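Local coordinates for GST N-terminal domain-containing protein (Pseudomonas syringae pv. tomato, PDB 3IC8) that is of uncharacterised function but has a glutathione S-transferase-like architecture, whose thioredoxin-type N-terminal domain probably binds glutathione, at residues M38-L43 and G49-P54. Numbering follows the deposited sequence.
Sequences MPKPDL and GYRKTP
In the thioredoxin-like N-terminal domain, the loop leading into helix 41-47, with the first turn of that helix, packs against the chain running on to strand 55-58, with Arg51 meeting Met38, Lys40 and Leu43. Leu43, buried in that first turn, has its CG anti to the backbone N (chi1 -155°), which sends the side chain toward segment 49-54. One methyl does the touching: CD1 comes 3.5 Å from Tyr50 O. It also lies 4.1 Å from Arg51 CG, and meets Thr53 CG2 at 4.3 Å. A branched aliphatic residue suits this place, since it offers nonpolar surface to a methylene and a methyl; the Tyr50 carbonyl, which the methyl cannot satisfy, is hydrogen-bonded to Thr47 OG1.

Arg51 runs out past Leu43 and bends at chi3 (-71°), bringing its guanidinium beside selenomethionine Met38. SE approaches NE of Arg51 obliquely at 3.5 Å, a van der Waals contact between the guanidinium and a large, polarisable selenium. Lys40 adds an aliphatic contact, its CD lying 4.2 Å from Arg51 CD, while its NZ turns to Pro35 O and stays 6.4 Å from Arg51 NE, which probably eases the repulsion between like charges.

No hydrogen bond joins the two segments directly. Thr53, whose CG2 meets Leu43, immediately precedes the cis peptide of Pro54, just ahead of strand 55-58; a cis-proline at this point is a hallmark of the thioredoxin fold, and the loop probably borders a glutathione site here, as in glutathione transferases.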
loop_
_atom_site.group_PDB
_atom_site.type_symbol
_atom_site.label_atom_id
_atom_site.label_comp_id
_atom_site.label_asym_id
_atom_site.label_seq_id
_atom_site.Cartn_x
_atom_site.Cartn_y
_atom_site.Cartn_z
HETATM N N MSE A 38 -3.202 39.979 -2.547
HETATM C CA MSE A 38 -2.443 41.027 -1.883
HETATM C C MSE A 38 -3.343 41.951 -1.122
HETATM O O MSE A 38 -4.510 42.065 -1.401
HETATM C CB MSE A 38 -1.668 41.884 -2.852
HETATM C CG MSE A 38 -0.500 41.239 -3.460
HETATM SE SE MSE A 38 0.777 40.606 -2.247
HETATM C CE MSE A 38 0.603 38.792 -2.740
ATOM N N PRO A 39 -2.781 42.655 -0.177
ATOM C CA PRO A 39 -1.465 42.366 0.315
ATOM C C PRO A 39 -1.759 41.360 1.395
ATOM O O PRO A 39 -2.894 40.924 1.492
ATOM C CB PRO A 39 -1.047 43.701 0.898
ATOM C CG PRO A 39 -2.328 44.365 1.272
ATOM C CD PRO A 39 -3.460 43.561 0.740
ATOM N N LYS A 40 -0.795 40.985 2.201
ATOM C CA LYS A 40 -1.091 39.994 3.203
ATOM C C LYS A 40 -0.678 40.539 4.533
ATOM O O LYS A 40 0.372 40.242 5.030
ATOM C CB LYS A 40 -0.349 38.714 2.902
ATOM C CG LYS A 40 -0.602 38.158 1.542
ATOM C CD LYS A 40 0.359 37.067 1.203
ATOM C CE LYS A 40 0.368 36.790 -0.265
ATOM N NZ LYS A 40 0.151 35.365 -0.563
ATOM N N PRO A 41 -1.529 41.377 5.080
ATOM C CA PRO A 41 -1.232 42.191 6.252
ATOM C C PRO A 41 -0.945 41.428 7.527
ATOM O O PRO A 41 -0.029 41.778 8.219
ATOM C CB PRO A 41 -2.488 43.023 6.404
ATOM C CG PRO A 41 -3.494 42.337 5.591
ATOM C CD PRO A 41 -2.804 41.746 4.478
ATOM N N ASP A 42 -1.706 40.402 7.828
ATOM C CA ASP A 42 -1.385 39.572 8.958
ATOM C C ASP A 42 -0.053 38.872 8.776
ATOM O O ASP A 42 0.661 38.670 9.721
ATOM C CB ASP A 42 -2.506 38.598 9.278
ATOM C CG ASP A 42 -3.776 39.298 9.663
ATOM O OD1 ASP A 42 -3.843 40.507 9.450
ATOM O OD2 ASP A 42 -4.707 38.656 10.169
ATOM N N LEU A 43 0.281 38.480 7.566
ATOM C CA LEU A 43 1.584 37.926 7.321
ATOM C C LEU A 43 2.733 38.897 7.477
ATOM O O LEU A 43 3.667 38.619 8.178
ATOM C CB LEU A 43 1.595 37.348 5.932
ATOM C CG LEU A 43 2.550 36.245 5.540
ATOM C CD1 LEU A 43 3.558 36.776 4.628
ATOM C CD2 LEU A 43 3.176 35.581 6.693
ATOM N N GLY A 49 7.149 42.265 5.769
ATOM C CA GLY A 49 6.982 42.355 4.344
ATOM C C GLY A 49 7.557 41.297 3.436
ATOM O O GLY A 49 7.244 41.298 2.283
ATOM N N TYR A 50 8.325 40.360 3.950
ATOM C CA TYR A 50 8.693 39.233 3.148
ATOM C C TYR A 50 7.426 38.449 2.959
ATOM O O TYR A 50 6.721 38.180 3.895
ATOM C CB TYR A 50 9.709 38.391 3.887
ATOM C CG TYR A 50 10.178 37.176 3.146
ATOM C CD1 TYR A 50 11.135 37.271 2.177
ATOM C CD2 TYR A 50 9.678 35.937 3.435
ATOM C CE1 TYR A 50 11.562 36.198 1.515
ATOM C CE2 TYR A 50 10.108 34.850 2.779
ATOM C CZ TYR A 50 11.057 34.980 1.814
ATOM O OH TYR A 50 11.485 33.875 1.139
ATOM N N ARG A 51 7.111 38.101 1.732
ATOM C CA ARG A 51 5.883 37.397 1.490
ATOM C C ARG A 51 5.975 36.072 0.798
ATOM O O ARG A 51 4.994 35.599 0.305
ATOM C CB ARG A 51 4.881 38.286 0.795
ATOM C CG ARG A 51 4.439 39.408 1.646
ATOM C CD ARG A 51 3.256 40.058 1.083
ATOM N NE ARG A 51 3.577 40.805 -0.108
ATOM C CZ ARG A 51 3.920 42.076 -0.110
ATOM N NH1 ARG A 51 3.999 42.754 1.012
ATOM N NH2 ARG A 51 4.185 42.660 -1.250
ATOM N N LYS A 52 7.134 35.468 0.747
ATOM C CA LYS A 52 7.208 34.167 0.149
ATOM C C LYS A 52 7.019 33.124 1.225
ATOM O O LYS A 52 7.679 33.134 2.222
ATOM C CB LYS A 52 8.527 33.979 -0.555
ATOM C CG LYS A 52 8.453 33.002 -1.659
ATOM C CD LYS A 52 9.256 31.764 -1.349
ATOM C CE LYS A 52 10.470 31.681 -2.216
ATOM N NZ LYS A 52 10.328 30.647 -3.254
ATOM N N THR A 53 6.094 32.225 1.007
ATOM C CA THR A 53 5.698 31.288 2.002
ATOM C C THR A 53 5.893 29.974 1.337
ATOM O O THR A 53 6.052 29.940 0.165
ATOM C CB THR A 53 4.262 31.483 2.363
ATOM O OG1 THR A 53 3.482 31.493 1.184
ATOM C CG2 THR A 53 4.090 32.786 3.023
ATOM N N PRO A 54 5.955 28.890 2.074
ATOM C CA PRO A 54 5.610 28.840 3.479
ATOM C C PRO A 54 6.585 29.469 4.443
ATOM O O PRO A 54 7.744 29.556 4.173
ATOM C CB PRO A 54 5.512 27.358 3.730
ATOM C CG PRO A 54 5.264 26.797 2.479
ATOM C CD PRO A 54 6.040 27.549 1.525
#